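Leucine aminopeptidase 2, chloroplastic (Streptomyces sp. BC16019, PDB 5LHJ) takes part in bottromycin maturation as a manganese-binding metalloaminopeptidase of the M17 family, which probably removes unsubstituted N-terminal amino acids from peptides. Local coordinates at residues Gly42-Ala47 with Asp118-Pro123; Leu78-Gly83 with Ala98-Ala103; Val329-Gly334 with Gly346-Ala351; Asp352-Ala357 with Val368-Thr373; Ala397-Ala402 with Arg494-Gly499. All blocks are in the same frame, centred on the assembly; numbering follows the deposited sequence.

Interaction 1: residues Gly42-Ala47 with Asp118-Pro123; sequences GRHTGA and DGSGVP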
# COMPACT_ATOMS: atom_id res chain seq x y z
N GLY A 42 31.90 38.38 17.65
CA GLY A 42 30.50 38.58 17.27
C GLY A 42 30.31 39.92 16.57
O GLY A 42 30.79 40.93 17.05
N ARG A 43 29.62 39.91 15.43
CA ARG A 43 29.40 41.11 14.63
C ARG A 43 27.93 41.25 14.28
O ARG A 43 27.38 40.40 13.60
CB ARG A 43 30.22 41.03 13.34
CG ARG A 43 31.72 40.90 13.53
CD ARG A 43 32.26 42.19 14.13
NE ARG A 43 33.71 42.21 14.22
CZ ARG A 43 34.42 43.28 14.60
NH1 ARG A 43 33.82 44.43 14.92
NH2 ARG A 43 35.75 43.20 14.65
N HIS A 44 27.30 42.33 14.74
CA HIS A 44 25.96 42.69 14.27
C HIS A 44 26.07 43.39 12.93
O HIS A 44 27.14 43.87 12.55
CB HIS A 44 25.23 43.59 15.28
CG HIS A 44 24.76 42.87 16.50
ND1 HIS A 44 23.76 41.92 16.47
CD2 HIS A 44 25.15 42.95 17.80
CE1 HIS A 44 23.56 41.45 17.68
NE2 HIS A 44 24.38 42.07 18.51
N THR A 45 24.95 43.46 12.21
CA THR A 45 24.95 44.06 10.88
C THR A 45 25.40 45.51 11.05
O THR A 45 25.01 46.18 12.01
CB THR A 45 23.56 44.00 10.23
OG1 THR A 45 22.62 44.69 11.05
CG2 THR A 45 23.08 42.56 10.03
N GLY A 46 26.27 45.96 10.15
CA GLY A 46 26.83 47.31 10.20
C GLY A 46 28.16 47.46 10.93
O GLY A 46 28.80 48.50 10.81
N ALA A 47 28.57 46.44 11.69
CA ALA A 47 29.82 46.49 12.47
C ALA A 47 31.03 46.34 11.55
O ALA A 47 30.96 45.66 10.53
CB ALA A 47 29.83 45.42 13.55
N ASP A 118 27.49 43.88 22.45
CA ASP A 118 26.33 44.54 23.05
C ASP A 118 25.64 45.36 21.96
O ASP A 118 26.09 45.39 20.82
CB ASP A 118 26.72 45.38 24.29
CG ASP A 118 27.77 46.46 24.00
OD1 ASP A 118 28.07 46.73 22.82
OD2 ASP A 118 28.29 47.04 24.97
N GLY A 119 24.54 46.01 22.29
CA GLY A 119 23.81 46.74 21.27
C GLY A 119 22.49 46.08 20.94
O GLY A 119 21.57 46.76 20.53
N SER A 120 22.40 44.75 21.10
CA SER A 120 21.09 44.09 21.06
C SER A 120 20.37 44.31 22.38
O SER A 120 20.96 44.78 23.36
CB SER A 120 21.21 42.59 20.76
OG SER A 120 21.65 41.86 21.90
N GLY A 121 19.09 43.94 22.40
CA GLY A 121 18.30 43.93 23.63
C GLY A 121 18.53 42.74 24.55
O GLY A 121 17.90 42.66 25.60
N VAL A 122 19.43 41.82 24.19
CA VAL A 122 19.71 40.63 25.00
C VAL A 122 20.69 41.03 26.11
O VAL A 122 21.82 41.42 25.81
CB VAL A 122 20.32 39.48 24.18
CG1 VAL A 122 20.49 38.23 25.05
CG2 VAL A 122 19.44 39.14 22.97
N PRO A 123 20.26 40.95 27.39
CA PRO A 123 21.15 41.34 28.49
C PRO A 123 22.41 40.48 28.58
O PRO A 123 22.40 39.32 28.14
CB PRO A 123 20.29 41.16 29.74
CG PRO A 123 18.89 41.12 29.26
CD PRO A 123 18.94 40.53 27.89
O HOH W 1 24.22 42.36 21.33
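The imidazole of His44 meets Ser120 at close to van der Waals distance. His44 NE2 lies 3.9 Å from Ser120 CB, and the methylene approaches the ring obliquely. The neighbouring ring carbon, His44 CD2, comes to 4.0 Å from the backbone O of Asp118. A water supplies the polar part of the contact. It is 2.8 Å from His44 NE2, and it also bonds to Ser120 twice. It accepts from Ser120 N at 3.0 Å and lies 2.7 Å from Ser120 OG. The two segments are thus joined by water rather than by a direct hydrogen bond.

This pair sits in the N-terminal domain, a member of the macro-domain clan. Segment 42-47 includes part of strand 38-43 of the mixed sheet. Segment 118-123 belongs to the connection from strand 109-112 to helix 124-139, and Pro123 is the N-cap of that helix.

Each partner is positioned by further bonds. Ser120 OG, held between its backbone N and carbonyl carbon (chi1 76°), accepts from Val122 N at 3.2 Å with an N-H...O angle of 158°. This forms an ST turn. Phe93 of helix 90-102 packs against both Ser120 and Val122. On the other segment, His44 ND1 is hydrogen-bonded to Gly83 O. Both ring nitrogens therefore have partners, which fixes the ring's rotation. His44 also opens a type II turn, closed by Ala47 N to His44 O at 3.1 Å, with Gly46 at positive phi. Leu82 and Ala88 pack against the imidazole.

Interaction 2: residues Leu78-Gly83 with Ala98-Ala103; sequences LNVGLG and AASVRA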
# COMPACT_ATOMS: atom_id res chain seq x y z
N LEU A 78 37.74 34.42 13.79
CA LEU A 78 36.47 34.15 13.14
C LEU A 78 35.57 35.36 13.34
O LEU A 78 35.28 35.73 14.48
CB LEU A 78 35.77 32.93 13.73
CG LEU A 78 36.54 31.62 13.80
CD1 LEU A 78 35.65 30.57 14.46
CD2 LEU A 78 37.00 31.17 12.44
N ASN A 79 35.15 35.98 12.25
CA ASN A 79 34.02 36.90 12.30
C ASN A 79 32.72 36.13 12.17
O ASN A 79 32.53 35.36 11.21
CB ASN A 79 34.15 37.99 11.24
CG ASN A 79 35.21 39.03 11.60
OD1 ASN A 79 35.21 39.57 12.72
ND2 ASN A 79 36.11 39.31 10.68
N VAL A 80 31.83 36.33 13.14
CA VAL A 80 30.62 35.51 13.28
C VAL A 80 29.41 36.42 13.30
O VAL A 80 29.31 37.32 14.14
CB VAL A 80 30.67 34.67 14.57
CG1 VAL A 80 29.46 33.73 14.64
CG2 VAL A 80 31.98 33.89 14.64
N GLY A 81 28.48 36.19 12.38
CA GLY A 81 27.31 37.04 12.24
C GLY A 81 26.30 36.89 13.37
O GLY A 81 26.01 35.78 13.81
N LEU A 82 25.79 38.02 13.85
CA LEU A 82 24.70 38.06 14.83
C LEU A 82 23.45 38.78 14.31
O LEU A 82 22.50 39.01 15.06
CB LEU A 82 25.19 38.75 16.11
CG LEU A 82 26.33 38.04 16.87
CD1 LEU A 82 26.93 38.97 17.90
CD2 LEU A 82 25.86 36.76 17.54
N GLY A 83 23.44 39.12 13.02
CA GLY A 83 22.30 39.80 12.41
C GLY A 83 22.09 41.20 12.97
O GLY A 83 22.94 41.73 13.70
N ALA A 98 27.40 27.88 18.30
CA ALA A 98 27.50 26.55 17.67
C ALA A 98 28.20 26.63 16.31
O ALA A 98 29.04 25.78 15.99
CB ALA A 98 26.12 25.91 17.53
N ALA A 99 27.89 27.66 15.53
CA ALA A 99 28.57 27.89 14.24
C ALA A 99 30.07 28.14 14.40
O ALA A 99 30.88 27.68 13.58
CB ALA A 99 27.94 29.06 13.49
N SER A 100 30.44 28.89 15.44
CA SER A 100 31.84 29.16 15.77
C SER A 100 32.62 27.88 16.06
O SER A 100 33.72 27.69 15.52
CB SER A 100 31.95 30.10 16.98
OG SER A 100 31.31 31.34 16.72
N VAL A 101 32.07 27.01 16.91
CA VAL A 101 32.77 25.79 17.29
C VAL A 101 32.90 24.82 16.11
O VAL A 101 33.92 24.13 15.98
CB VAL A 101 32.18 25.09 18.55
CG1 VAL A 101 32.26 26.00 19.77
CG2 VAL A 101 30.74 24.63 18.35
N ARG A 102 31.91 24.80 15.22
CA ARG A 102 31.99 23.99 14.00
C ARG A 102 33.06 24.46 13.01
O ARG A 102 33.51 23.68 12.18
CB ARG A 102 30.64 23.96 13.28
CG ARG A 102 29.59 23.05 13.91
CD ARG A 102 28.51 22.72 12.88
NE ARG A 102 27.83 23.93 12.40
CZ ARG A 102 26.84 24.56 13.04
NH1 ARG A 102 26.38 24.12 14.22
NH2 ARG A 102 26.29 25.65 12.50
N ALA A 103 33.46 25.74 13.10
CA ALA A 103 34.43 26.35 12.19
C ALA A 103 35.86 26.43 12.74
O ALA A 103 36.70 27.13 12.17
CB ALA A 103 33.95 27.75 11.80
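Leu78 and Ala103 form the apolar part of this contact. Leu78 CD1 is 4.2 Å from Ala103 CB.

A second group of contacts sets methyls against oxygens. Leu78 CD1 also rests 3.6 Å from Ser100 O, a carbonyl that accepts from Ala103 N at 3.1 Å as the helix ends. The other methyl, Leu78 CD2, lies 4.1 Å from the backbone O of Ala103. Val80 straddles the hydroxyl of Ser100 with both branches. Its CG2 is 3.4 Å from Ser100 OG, and its CG1 is 3.7 Å from the same OG. CG1 stands anti to the Val80 backbone N (chi1 -175°), which turns both methyls to the helix.

The elements belong to a beta-alpha-beta crossover in the N-terminal domain. Helix 90-102 links strand 76-81 to the parallel strand 109-112, with strand 38-43 between them. Ala40 of that middle strand touches both Val80 and Ser100.

The hydrogen bonds lead away from the interface. Ser100 OG pairs with Ala96 O one turn back, so this buried hydroxyl is satisfied within its own helix. Ala103 O is hydrogen-bonded to Arg56 NH1 of a second subunit, and that arginine also packs on Leu78.

Interaction 3: residues Val329-Gly334 with Gly346-Ala351; sequences VRHLDG and GRVVLA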
# COMPACT_ATOMS: atom_id res chain seq x y z
N VAL A 329 -5.82 -4.71 30.39
CA VAL A 329 -4.94 -4.38 31.51
C VAL A 329 -5.78 -3.78 32.64
O VAL A 329 -6.52 -2.82 32.42
CB VAL A 329 -3.83 -3.39 31.08
CG1 VAL A 329 -3.03 -2.91 32.29
CG2 VAL A 329 -2.93 -4.03 30.03
N ARG A 330 -5.66 -4.35 33.84
CA ARG A 330 -6.25 -3.78 35.05
C ARG A 330 -5.17 -2.96 35.77
O ARG A 330 -4.20 -3.52 36.28
CB ARG A 330 -6.79 -4.90 35.95
CG ARG A 330 -7.27 -4.48 37.34
CD ARG A 330 -8.76 -4.29 37.49
NE ARG A 330 -9.57 -5.35 36.88
CZ ARG A 330 -10.91 -5.33 36.81
NH1 ARG A 330 -11.60 -4.31 37.34
NH2 ARG A 330 -11.56 -6.32 36.20
N HIS A 331 -5.39 -1.65 35.83
CA HIS A 331 -4.38 -0.72 36.31
C HIS A 331 -4.37 -0.61 37.83
O HIS A 331 -5.25 -1.16 38.53
CB HIS A 331 -4.61 0.67 35.70
CG HIS A 331 -4.37 0.71 34.22
ND1 HIS A 331 -3.11 0.71 33.66
CD2 HIS A 331 -5.24 0.77 33.18
CE1 HIS A 331 -3.21 0.76 32.35
NE2 HIS A 331 -4.49 0.79 32.03
N LEU A 332 -3.36 0.11 38.34
CA LEU A 332 -3.18 0.35 39.78
C LEU A 332 -4.36 1.05 40.47
O LEU A 332 -4.57 0.85 41.68
CB LEU A 332 -1.89 1.19 39.98
CG LEU A 332 -1.41 1.52 41.40
CD1 LEU A 332 -1.14 0.26 42.18
CD2 LEU A 332 -0.13 2.35 41.31
N ASP A 333 -5.13 1.85 39.73
CA ASP A 333 -6.34 2.51 40.25
C ASP A 333 -7.62 1.67 40.09
O ASP A 333 -8.71 2.16 40.39
CB ASP A 333 -6.54 3.91 39.63
CG ASP A 333 -6.86 3.88 38.13
OD1 ASP A 333 -6.88 2.80 37.51
OD2 ASP A 333 -7.08 4.97 37.57
N GLY A 334 -7.49 0.43 39.64
CA GLY A 334 -8.62 -0.46 39.44
C GLY A 334 -9.34 -0.34 38.10
O GLY A 334 -10.22 -1.17 37.81
N GLY A 346 3.05 3.18 24.94
CA GLY A 346 3.55 4.21 25.85
C GLY A 346 2.52 4.69 26.86
O GLY A 346 2.82 4.80 28.06
N ARG A 347 1.30 4.97 26.39
CA ARG A 347 0.27 5.48 27.30
C ARG A 347 -0.11 4.43 28.35
O ARG A 347 -0.40 4.77 29.50
CB ARG A 347 -0.95 5.99 26.51
CG ARG A 347 -1.80 4.93 25.83
CD ARG A 347 -2.71 5.57 24.78
NE ARG A 347 -1.92 6.05 23.66
CZ ARG A 347 -2.39 6.66 22.57
NH1 ARG A 347 -3.68 6.92 22.40
NH2 ARG A 347 -1.53 7.01 21.63
N VAL A 348 -0.07 3.17 27.96
CA VAL A 348 -0.40 2.04 28.83
C VAL A 348 0.66 1.87 29.93
O VAL A 348 0.33 1.62 31.08
CB VAL A 348 -0.58 0.74 28.00
CG1 VAL A 348 -0.78 -0.49 28.88
CG2 VAL A 348 -1.74 0.89 27.02
N VAL A 349 1.93 2.04 29.57
CA VAL A 349 3.04 2.00 30.52
C VAL A 349 2.97 3.19 31.51
O VAL A 349 3.14 3.02 32.73
CB VAL A 349 4.39 2.00 29.77
CG1 VAL A 349 5.55 2.18 30.72
CG2 VAL A 349 4.57 0.72 28.95
N LEU A 350 2.73 4.39 31.00
CA LEU A 350 2.67 5.59 31.82
C LEU A 350 1.51 5.61 32.82
O LEU A 350 1.64 6.19 33.89
CB LEU A 350 2.59 6.84 30.95
CG LEU A 350 3.82 7.15 30.09
CD1 LEU A 350 3.53 8.24 29.06
CD2 LEU A 350 4.97 7.54 30.97
N ALA A 351 0.37 5.00 32.44
CA ALA A 351 -0.87 5.06 33.23
C ALA A 351 -0.66 4.79 34.72
O ALA A 351 -0.95 5.63 35.57
CB ALA A 351 -1.90 4.09 32.66
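Helix 345-358 of the catalytic domain begins at Glu345, a ligand of both manganese sites, and its side is met by Val329 of strand 328-330 and by His331 just after it. No metal is bound to this chain in the model. Val348 and Ala351, one turn apart on the helix, take the contact. Val329 CG2 meets Val348 CG1 at 4.3 Å. The imidazole of His331 extends further along the helix. Its CE1 is 3.6 Å from Ala351 CB, which comes up obliquely, and its ND1 is 3.7 Å from the same methyl. Val348 O lies at the ring edge, near the ring plane, 3.9 Å from His331 CE1. CG stands anti to the carbonyl carbon of His331 (chi1 -67°), and this swings the ring over to the helix. Val329 CG1 covers part of one ring face, and Phe451 meets the ring edge-to-face. His331 then starts a type I turn to Gly334.

Both ring nitrogens are bonded, ND1 to Asp352 OD2 and NE2 to Thr337 OG1. The buried ring is therefore fixed in rotation. The Asp352 carboxylate at ND1 may make a protonated imidazole easier to hold.

Interaction 4: residues Asp352-Ala357 with Val368-Thr373; sequences DVLVRA and VVDVAT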
# COMPACT_ATOMS: atom_id res chain seq x y z
N ASP A 352 -0.09 3.63 35.03
CA ASP A 352 0.06 3.23 36.44
C ASP A 352 1.09 4.08 37.16
O ASP A 352 0.97 4.33 38.36
CB ASP A 352 0.43 1.76 36.55
CG ASP A 352 -0.49 0.89 35.75
OD1 ASP A 352 -1.55 0.53 36.29
OD2 ASP A 352 -0.21 0.61 34.55
N VAL A 353 2.10 4.55 36.43
CA VAL A 353 3.11 5.42 37.03
C VAL A 353 2.50 6.77 37.41
O VAL A 353 2.82 7.33 38.46
CB VAL A 353 4.34 5.59 36.12
CG1 VAL A 353 5.37 6.51 36.76
CG2 VAL A 353 4.94 4.22 35.80
N LEU A 354 1.59 7.30 36.59
CA LEU A 354 0.87 8.53 36.94
C LEU A 354 -0.02 8.36 38.18
O LEU A 354 -0.12 9.27 39.01
CB LEU A 354 0.04 9.04 35.76
CG LEU A 354 0.84 9.64 34.61
CD1 LEU A 354 -0.04 9.80 33.38
CD2 LEU A 354 1.46 10.98 35.00
N VAL A 355 -0.61 7.17 38.33
CA VAL A 355 -1.39 6.86 39.55
C VAL A 355 -0.44 6.92 40.75
O VAL A 355 -0.71 7.62 41.73
CB VAL A 355 -2.09 5.48 39.47
CG1 VAL A 355 -2.79 5.14 40.79
CG2 VAL A 355 -3.11 5.42 38.32
N ARG A 356 0.67 6.21 40.65
CA ARG A 356 1.64 6.15 41.74
C ARG A 356 2.20 7.55 42.06
O ARG A 356 2.32 7.92 43.24
CB ARG A 356 2.78 5.18 41.39
CG ARG A 356 3.80 4.99 42.52
CD ARG A 356 4.94 4.07 42.12
NE ARG A 356 6.02 4.14 43.11
CZ ARG A 356 6.04 3.51 44.28
NH1 ARG A 356 5.04 2.73 44.69
NH2 ARG A 356 7.10 3.68 45.09
N ALA A 357 2.55 8.30 41.03
CA ALA A 357 3.17 9.62 41.21
C ALA A 357 2.23 10.68 41.82
O ALA A 357 2.71 11.60 42.48
CB ALA A 357 3.75 10.14 39.91
N VAL A 368 2.59 17.29 38.81
CA VAL A 368 3.20 16.19 38.05
C VAL A 368 3.35 16.59 36.58
O VAL A 368 2.38 17.03 35.97
CB VAL A 368 2.37 14.90 38.16
CG1 VAL A 368 2.97 13.78 37.30
CG2 VAL A 368 2.29 14.46 39.62
N VAL A 369 4.54 16.41 36.02
CA VAL A 369 4.79 16.68 34.60
C VAL A 369 5.29 15.40 33.96
O VAL A 369 6.26 14.83 34.44
CB VAL A 369 5.82 17.81 34.39
CG1 VAL A 369 6.14 18.00 32.90
CG2 VAL A 369 5.32 19.11 35.00
N ASP A 370 4.63 14.93 32.90
CA ASP A 370 5.14 13.78 32.16
C ASP A 370 5.74 14.23 30.83
O ASP A 370 5.31 15.22 30.25
CB ASP A 370 4.10 12.67 31.98
CG ASP A 370 3.13 12.94 30.88
OD1 ASP A 370 3.50 12.79 29.68
OD2 ASP A 370 1.97 13.27 31.21
N VAL A 371 6.78 13.50 30.41
CA VAL A 371 7.49 13.76 29.17
C VAL A 371 7.62 12.44 28.44
O VAL A 371 8.09 11.45 29.01
CB VAL A 371 8.92 14.32 29.43
CG1 VAL A 371 9.57 14.76 28.13
CG2 VAL A 371 8.88 15.49 30.41
N ALA A 372 7.17 12.41 27.19
CA ALA A 372 7.10 11.16 26.45
C ALA A 372 7.13 11.38 24.95
O ALA A 372 6.55 12.32 24.44
CB ALA A 372 5.83 10.40 26.84
N THR A 373 7.86 10.50 24.25
CA THR A 373 7.78 10.41 22.79
C THR A 373 6.56 9.54 22.48
O THR A 373 6.67 8.33 22.25
CB THR A 373 9.07 9.80 22.22
OG1 THR A 373 9.37 8.57 22.90
CG2 THR A 373 10.24 10.77 22.41
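Leu354 is the first residue of helix segment 352-357 to reach the strand, where it meets Val368. Leu354 CD2 is 3.9 Å from Val368 CG1, and the two side chains cross obliquely. The same methyl lies 4.4 Å from Asp370 CB, so one leucine branch spans two residues of the strand. CD1 continues the extended Leu354 chain (chi2 167°), while CD2 branches off it to meet the valine.

The helix and strand are consecutive elements of the catalytic domain's alpha/beta fold. The axes of helix 352-357 and strand 368-372 approach to 10.0 Å and run nearly antiparallel, at 158°. Strand 367-372 lies between the parallel strands 255-263 and 458-462. Val368 and Asp370 face the helix, while Val369 between them points to the other side.

Ala357 comes next, one turn after Val353, whose O accepts from Ala357 N at 2.8 Å. Ala357 O is 4.1 Å from Val368 CG2, and the alanine methyl also points to the strand. Val368 thus uses CG1 for Leu354 and CG2 for Ala357. Asp370 turns its methylene to the helix, but its carboxylate is spoken for by the next strand: OD1 bonds His460 ND1 and OD2 bonds Trp458 NE1. The Asp370 side chain is about 7 Å from that of Lys261, a manganese ligand.

Interaction 5: residues Ala397-Ala402 with Arg494-Gly499; sequences AQTVLA and RALSEG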
# COMPACT_ATOMS: atom_id res chain seq x y z
N ALA A 397 0.54 26.17 32.03
CA ALA A 397 0.83 26.30 30.60
C ALA A 397 1.74 27.49 30.33
O ALA A 397 2.72 27.35 29.60
CB ALA A 397 -0.44 26.42 29.76
N GLN A 398 1.42 28.65 30.91
CA GLN A 398 2.26 29.82 30.67
C GLN A 398 3.66 29.64 31.22
O GLN A 398 4.62 30.05 30.57
CB GLN A 398 1.63 31.12 31.19
CG GLN A 398 2.34 32.39 30.67
CD GLN A 398 2.70 32.36 29.17
OE1 GLN A 398 1.82 32.24 28.30
NE2 GLN A 398 3.99 32.46 28.86
N THR A 399 3.79 28.99 32.37
CA THR A 399 5.10 28.73 32.96
C THR A 399 5.95 27.86 32.04
O THR A 399 7.12 28.19 31.78
CB THR A 399 4.96 28.06 34.35
OG1 THR A 399 4.27 28.95 35.24
CG2 THR A 399 6.31 27.69 34.95
N VAL A 400 5.37 26.77 31.54
CA VAL A 400 6.10 25.86 30.64
C VAL A 400 6.46 26.56 29.33
O VAL A 400 7.60 26.46 28.84
CB VAL A 400 5.34 24.54 30.39
CG1 VAL A 400 6.05 23.67 29.35
CG2 VAL A 400 5.19 23.77 31.69
N LEU A 401 5.50 27.28 28.74
CA LEU A 401 5.76 27.95 27.47
C LEU A 401 6.85 29.02 27.58
O LEU A 401 7.73 29.09 26.74
CB LEU A 401 4.47 28.53 26.87
CG LEU A 401 3.45 27.49 26.41
CD1 LEU A 401 2.11 28.15 26.09
CD2 LEU A 401 3.95 26.69 25.22
N ALA A 402 6.80 29.83 28.63
CA ALA A 402 7.85 30.85 28.84
C ALA A 402 9.22 30.19 29.07
O ALA A 402 10.24 30.67 28.55
CB ALA A 402 7.48 31.76 30.01
N ARG A 494 13.24 25.95 37.51
CA ARG A 494 13.78 27.23 38.03
C ARG A 494 12.64 28.21 38.35
O ARG A 494 12.59 28.77 39.46
CB ARG A 494 14.76 27.88 37.04
CG ARG A 494 16.11 27.18 36.95
CD ARG A 494 16.97 27.69 35.79
NE ARG A 494 17.48 29.04 36.05
CZ ARG A 494 18.60 29.33 36.73
NH1 ARG A 494 19.39 28.39 37.24
NH2 ARG A 494 18.93 30.62 36.89
N ALA A 495 11.72 28.38 37.41
CA ALA A 495 10.57 29.26 37.60
C ALA A 495 9.67 28.81 38.75
O ALA A 495 9.25 29.64 39.57
CB ALA A 495 9.76 29.41 36.32
N LEU A 496 9.39 27.51 38.84
CA LEU A 496 8.56 26.98 39.93
C LEU A 496 9.23 27.17 41.30
O LEU A 496 8.53 27.44 42.29
CB LEU A 496 8.25 25.49 39.72
CG LEU A 496 7.31 25.17 38.55
CD1 LEU A 496 7.32 23.68 38.27
CD2 LEU A 496 5.89 25.65 38.82
N SER A 497 10.55 27.04 41.35
CA SER A 497 11.30 27.19 42.61
C SER A 497 11.29 28.63 43.12
O SER A 497 11.35 28.85 44.33
CB SER A 497 12.75 26.71 42.46
OG SER A 497 13.54 27.65 41.75
N GLU A 498 11.21 29.60 42.21
CA GLU A 498 11.15 31.01 42.58
C GLU A 498 9.79 31.33 43.20
O GLU A 498 9.72 31.87 44.30
CB GLU A 498 11.41 31.91 41.37
CG GLU A 498 12.86 31.86 40.90
CD GLU A 498 13.06 32.33 39.47
OE1 GLU A 498 12.10 32.83 38.83
OE2 GLU A 498 14.20 32.21 38.97
N GLY A 499 8.72 30.97 42.50
CA GLY A 499 7.36 31.10 43.03
C GLY A 499 7.09 29.99 44.01
O GLY A 499 6.40 30.18 45.01
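Arg494 O, just before the Ala495 that touches Thr399, takes two donors. Ser497 OG gives a hydrogen bond of 2.7 Å to Arg494 O. The C=O...O angle there is 123°, and the hydroxyl sits 25° out of the carbonyl plane. Glu498 N reaches Arg494 O at 3.2 Å from the same face of that plane. The serine hydroxyl is thus folded back on its own helix in the last turn of 486-498. Gly499 N continues the helical pattern with a 3.3 Å bond to Ala495 O.

The contact across the two helices is small and made of methyl groups. Thr399 CG2 lies 4.1 Å from Ala495 CB. It is also 4.4 Å from Leu496 CD2, since the leucine reaches over with the end of its side chain. The methyl of Thr399 is anti to its backbone N, with OG1 beside that N (chi1 -63°). This rotation offers the methyl to the other helix and lets OG1 bond Arg395 O, one turn back. The hydroxyls of Thr399 and Ser497 both bond within their own helices.

Helix 394-407 rests on strands 386-390 and 410-413, through Val400 and Leu401 on Leu389 and Leu401 on Phe411. Helix 486-498, the last of the modelled chain, leans on it near the surface. Leu496 packs on Leu254 just before strand 255-263, and Ser497 on Leu303 and Pro304 just before strand 306-316.

Interactions 1 and 2 belong to the N-terminal domain and share one sheet, through the neighbouring strands 38-43 and 76-81. The bond from His44 to Gly83 joins them directly. Interactions 3 and 4 use successive parts of helix 345-358 in the catalytic domain, about 10 Å apart between centres, with Asp352 bonded back to His331 and Leu332. Interactions 2, 3 and 4 are buried. Interaction 1 is partly buried, and interaction 5 lies at the surface. A water bridges interaction 1. Methyl packing dominates interactions 4 and 5, methyls against oxygens mark interaction 2, and interaction 3 adds a histidine ring. Interactions 3 and 4 lie nearest the manganese ligands.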